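Local coordinates for 3,6-diketocamphane 1,6-monooxygenase (Pseudomonas putida, PDB 4UWM), which oxygenates a diketocamphane to the corresponding lactone with FMNH2 and molecular oxygen, a step in the breakdown of (-)-camphor, at residues K72-A77 / R102-I107. Sequence-based numbering, arbitrary orientation.
Sequences KFAPMA and RYFLGI. With FMN (flavin mononucleotide), chain C.
F73 makes two of the three backbone hydrogen bonds that join 72-77 to 102-107, which run in the same direction: its N donates to O of R102, and its O accepts a hydrogen bond from N of F104 at 2.9 Å. Further on, N of G106 gives its hydrogen to O of P75, with an N-H...O angle of 131°.

The main side-chain contact is a CH-pi one. CB of A74 sits over the centre of the F104 ring, 3.5 Å from the centroid. CG of F104 lies between its own backbone N and carbonyl carbon (chi1 61°), and the ring lies with one face against that methyl. In the conformer given, M76, bent at chi2 and chi3, brings CE to 4.0 Å from CE2 of the same ring. An alanine in place of F104 would probably leave CB of A74 facing a gap. P75 packs with CD 3.8 Å from CE2 of Y103 and CG 4.0 Å from CD1 of L105. At G106 the absence of a side chain matters, since a CB there would collide with O of P75.

R102 lies alongside F73, its guanidinium held by O of A65, O of I71 and OG1 of T68.

Beyond P75 the chain meets the flavin: O of M76, the carbonyl of the cis peptide linking M76 to A77, accepts a hydrogen bond from N3 of FMN at 2.9 Å and is also hydrogen-bonded to OG of S44. Strand 72-79, helix 85-98 and strand 105-108 form a beta-alpha-beta unit of the TIM barrel of the bacterial luciferase family, with FMN bound at the C-terminal ends of the strands.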
ATOM      1  N   LYS A  72      -8.263  15.666  -1.687  1.00 19.81           N
ATOM      2  CA  LYS A  72      -7.723  14.802  -2.725  1.00 21.02           C
ATOM      3  C   LYS A  72      -6.286  14.392  -2.350  1.00 20.44           C
ATOM      4  O   LYS A  72      -5.530  15.195  -1.803  1.00 19.45           O
ATOM      5  CB  LYS A  72      -7.694  15.531  -4.071  1.00 24.22           C
ATOM      6  CG  LYS A  72      -9.049  16.059  -4.541  1.00 25.66           C
ATOM      7  CD  LYS A  72      -8.867  16.708  -5.901  1.00 36.67           C
ATOM      8  CE  LYS A  72     -10.016  17.626  -6.267  1.00 34.59           C
ATOM      9  NZ  LYS A  72      -9.768  18.132  -7.643  1.00 36.94           N
ATOM     10  N   PHE A  73      -5.905  13.161  -2.681  1.00 17.83           N
ATOM     11  CA  PHE A  73      -4.550  12.667  -2.359  1.00 19.62           C
ATOM     12  C   PHE A  73      -3.716  12.426  -3.603  1.00 19.24           C
ATOM     13  O   PHE A  73      -4.260  12.059  -4.636  1.00 16.57           O
ATOM     14  CB  PHE A  73      -4.638  11.357  -1.584  1.00 16.91           C
ATOM     15  CG  PHE A  73      -5.275  11.485  -0.243  1.00 17.79           C
ATOM     16  CD1 PHE A  73      -4.518  11.861   0.866  1.00 15.75           C
ATOM     17  CD2 PHE A  73      -6.616  11.188  -0.071  1.00 16.35           C
ATOM     18  CE1 PHE A  73      -5.102  11.958   2.117  1.00 16.06           C
ATOM     19  CE2 PHE A  73      -7.210  11.276   1.192  1.00 18.66           C
ATOM     20  CZ  PHE A  73      -6.454  11.674   2.283  1.00 16.64           C
ATOM     21  N   ALA A  74      -2.402  12.613  -3.500  1.00 14.92           N
ATOM     22  CA  ALA A  74      -1.498  12.238  -4.570  1.00 15.91           C
ATOM     23  C   ALA A  74      -0.183  11.753  -4.012  1.00 17.56           C
ATOM     24  O   ALA A  74       0.426  12.437  -3.181  1.00 16.30           O
ATOM     25  CB  ALA A  74      -1.243  13.417  -5.517  1.00 16.38           C
ATOM     26  N   PRO A  75       0.294  10.591  -4.498  1.00 14.53           N
ATOM     27  CA  PRO A  75       1.709  10.323  -4.305  1.00 14.48           C
ATOM     28  C   PRO A  75       2.499  11.349  -5.105  1.00 16.25           C
ATOM     29  O   PRO A  75       2.155  11.648  -6.274  1.00 17.00           O
ATOM     30  CB  PRO A  75       1.889   8.893  -4.883  1.00 16.80           C
ATOM     31  CG  PRO A  75       0.798   8.763  -5.881  1.00 14.77           C
ATOM     32  CD  PRO A  75      -0.365   9.573  -5.345  1.00 15.14           C
ATOM     33  N   MET A  76       3.541  11.901  -4.500  1.00 14.75           N
ATOM     34  CA  MET A  76       4.330  12.953  -5.139  0.60 16.29           C
ATOM     35  C   MET A  76       5.818  12.771  -4.864  1.00 17.35           C
ATOM     36  O   MET A  76       6.408  13.474  -4.013  1.00 17.72           O
ATOM     37  CB  MET A  76       3.851  14.336  -4.672  0.60 16.85           C
ATOM     38  CG  MET A  76       4.432  15.511  -5.463  0.60 17.20           C
ATOM     39  SD  MET A  76       3.992  15.410  -7.211  0.60 18.10           S
ATOM     40  CE  MET A  76       2.201  15.559  -7.093  0.60 16.74           C
ATOM     41  N   ALA A  77       6.466  11.845  -5.573  1.00 16.71           N
ATOM     42  CA  ALA A  77       5.896  11.068  -6.695  1.00 16.95           C
ATOM     43  C   ALA A  77       6.156   9.574  -6.537  1.00 15.60           C
ATOM     44  O   ALA A  77       7.156   9.165  -5.925  1.00 15.25           O
ATOM     45  CB  ALA A  77       6.559  11.537  -7.987  1.00 17.37           C
ATOM     46  N   ARG A 102     -10.966  11.120  -5.710  1.00 20.13           N
ATOM     47  CA  ARG A 102     -10.244  12.143  -4.940  1.00 19.67           C
ATOM     48  C   ARG A 102      -8.779  11.788  -4.932  1.00 20.12           C
ATOM     49  O   ARG A 102      -8.203  11.555  -3.856  1.00 20.67           O
ATOM     50  CB  ARG A 102     -10.729  12.216  -3.483  1.00 19.11           C
ATOM     51  CG  ARG A 102     -12.207  12.517  -3.283  1.00 23.62           C
ATOM     52  CD  ARG A 102     -12.554  12.662  -1.807  1.00 21.91           C
ATOM     53  NE  ARG A 102     -12.586  11.410  -1.051  1.00 24.88           N
ATOM     54  CZ  ARG A 102     -11.925  11.178   0.090  1.00 21.58           C
ATOM     55  NH1 ARG A 102     -11.140  12.105   0.650  1.00 23.92           N
ATOM     56  NH2 ARG A 102     -12.084  10.021   0.700  1.00 23.12           N
ATOM     57  N   TYR A 103      -8.168  11.778  -6.118  1.00 19.77           N
ATOM     58  CA  TYR A 103      -6.843  11.195  -6.286  1.00 18.79           C
ATOM     59  C   TYR A 103      -6.217  11.808  -7.507  1.00 20.04           C
ATOM     60  O   TYR A 103      -6.913  12.070  -8.476  1.00 23.13           O
ATOM     61  CB  TYR A 103      -6.986   9.651  -6.444  1.00 17.28           C
ATOM     62  CG  TYR A 103      -5.684   8.960  -6.712  1.00 17.14           C
ATOM     63  CD1 TYR A 103      -5.212   8.815  -8.016  1.00 17.45           C
ATOM     64  CD2 TYR A 103      -4.905   8.468  -5.662  1.00 16.60           C
ATOM     65  CE1 TYR A 103      -3.998   8.222  -8.270  1.00 18.53           C
ATOM     66  CE2 TYR A 103      -3.681   7.860  -5.906  1.00 14.78           C
ATOM     67  CZ  TYR A 103      -3.243   7.732  -7.215  1.00 16.09           C
ATOM     68  OH  TYR A 103      -2.027   7.150  -7.488  1.00 13.50           O
ATOM     69  N   PHE A 104      -4.913  12.068  -7.467  1.00 17.71           N
ATOM     70  CA  PHE A 104      -4.159  12.254  -8.698  1.00 18.50           C
ATOM     71  C   PHE A 104      -2.774  11.674  -8.523  1.00 19.25           C
ATOM     72  O   PHE A 104      -2.381  11.342  -7.404  1.00 17.54           O
ATOM     73  CB  PHE A 104      -4.169  13.714  -9.234  1.00 18.23           C
ATOM     74  CG  PHE A 104      -3.564  14.739  -8.307  1.00 17.83           C
ATOM     75  CD1 PHE A 104      -4.285  15.222  -7.217  1.00 19.67           C
ATOM     76  CD2 PHE A 104      -2.283  15.249  -8.556  1.00 17.59           C
ATOM     77  CE1 PHE A 104      -3.733  16.176  -6.370  1.00 20.70           C
ATOM     78  CE2 PHE A 104      -1.722  16.198  -7.702  1.00 20.14           C
ATOM     79  CZ  PHE A 104      -2.465  16.666  -6.618  1.00 20.79           C
ATOM     80  N   LEU A 105      -2.044  11.538  -9.624  1.00 18.50           N
ATOM     81  CA  LEU A 105      -0.816  10.755  -9.647  1.00 17.60           C
ATOM     82  C   LEU A 105       0.426  11.562  -9.995  1.00 18.00           C
ATOM     83  O   LEU A 105       0.591  12.034 -11.133  1.00 18.44           O
ATOM     84  CB  LEU A 105      -0.982   9.575 -10.635  1.00 16.02           C
ATOM     85  CG  LEU A 105       0.259   8.767 -11.018  1.00 17.18           C
ATOM     86  CD1 LEU A 105       0.781   7.962  -9.821  1.00 15.83           C
ATOM     87  CD2 LEU A 105      -0.078   7.838 -12.200  1.00 16.52           C
ATOM     88  N   GLY A 106       1.341  11.672  -9.033  1.00 16.62           N
ATOM     89  CA  GLY A 106       2.663  12.209  -9.326  1.00 15.17           C
ATOM     90  C   GLY A 106       3.576  11.095  -9.782  1.00 16.96           C
ATOM     91  O   GLY A 106       3.621  10.038  -9.151  1.00 13.36           O
ATOM     92  N   ILE A 107       4.307  11.325 -10.878  1.00 14.92           N
ATOM     93  CA  ILE A 107       5.339  10.361 -11.331  1.00 15.35           C
ATOM     94  C   ILE A 107       6.713  10.999 -11.370  1.00 14.39           C
ATOM     95  O   ILE A 107       6.821  12.202 -11.545  1.00 21.27           O
ATOM     96  CB  ILE A 107       5.008   9.768 -12.720  1.00 16.57           C
ATOM     97  CG1 ILE A 107       5.071  10.861 -13.814  1.00 21.08           C
ATOM     98  CG2 ILE A 107       3.653   9.082 -12.681  1.00 16.79           C
ATOM     99  CD1 ILE A 107       5.044  10.316 -15.237  1.00 23.57           C
TER
HETATM  100  N1  FMN C 400      10.469  15.478  -6.282  0.60 52.04           N
HETATM  101  C2  FMN C 400       9.223  14.942  -6.134  0.60 49.03           C
HETATM  102  O2  FMN C 400       8.799  14.129  -6.982  0.60 46.98           O
HETATM  103  N3  FMN C 400       8.414  15.255  -5.104  0.60 52.66           N
HETATM  104  C4  FMN C 400       8.777  16.120  -4.149  0.60 55.58           C
HETATM  105  O4  FMN C 400       7.987  16.376  -3.218  0.60 57.96           O
HETATM  106  C4A FMN C 400      10.124  16.754  -4.227  0.60 53.37           C
HETATM  107  N5  FMN C 400      10.567  17.632  -3.298  0.60 53.19           N
HETATM  108  C5A FMN C 400      11.796  18.199  -3.387  0.60 63.85           C
HETATM  109  C6  FMN C 400      12.219  19.105  -2.411  0.60 65.18           C
HETATM  110  C7  FMN C 400      13.479  19.698  -2.485  0.60 66.82           C
HETATM  111  C7M FMN C 400      13.916  20.674  -1.421  0.60 63.71           C
HETATM  112  C8  FMN C 400      14.379  19.353  -3.624  0.60 70.45           C
HETATM  113  C8M FMN C 400      15.749  19.961  -3.756  0.60 73.77           C
HETATM  114  C9  FMN C 400      13.960  18.451  -4.598  0.60 70.97           C
HETATM  115  C9A FMN C 400      12.702  17.858  -4.530  0.60 65.29           C
HETATM  116  N10 FMN C 400      12.267  16.941  -5.524  0.60 64.77           N
HETATM  117  C10 FMN C 400      10.975  16.369  -5.389  0.60 57.13           C
HETATM  118  C1' FMN C 400      13.150  16.576  -6.648  0.60 59.12           C
HETATM  119  C2' FMN C 400      12.852  17.395  -7.894  0.60 56.71           C
HETATM  120  O2' FMN C 400      11.442  17.377  -8.111  0.60 47.28           O
HETATM  121  C3' FMN C 400      13.566  16.813  -9.111  0.60 57.22           C
HETATM  122  O3' FMN C 400      14.824  17.484  -9.264  0.60 65.47           O
HETATM  123  C4' FMN C 400      12.703  16.953 -10.368  0.60 50.39           C
HETATM  124  O4' FMN C 400      11.696  15.932 -10.393  0.60 51.25           O
HETATM  125  C5' FMN C 400      13.508  16.919 -11.662  0.60 46.99           C
HETATM  126  O5' FMN C 400      13.738  18.280 -11.998  0.60 40.44           O
HETATM  127  P   FMN C 400      14.254  18.775 -13.430  0.60 34.63           P
HETATM  128  O1P FMN C 400      13.609  17.913 -14.469  0.60 33.41           O
HETATM  129  O2P FMN C 400      13.745  20.185 -13.414  0.60 34.19           O
HETATM  130  O3P FMN C 400      15.747  18.626 -13.327  0.60 39.47           O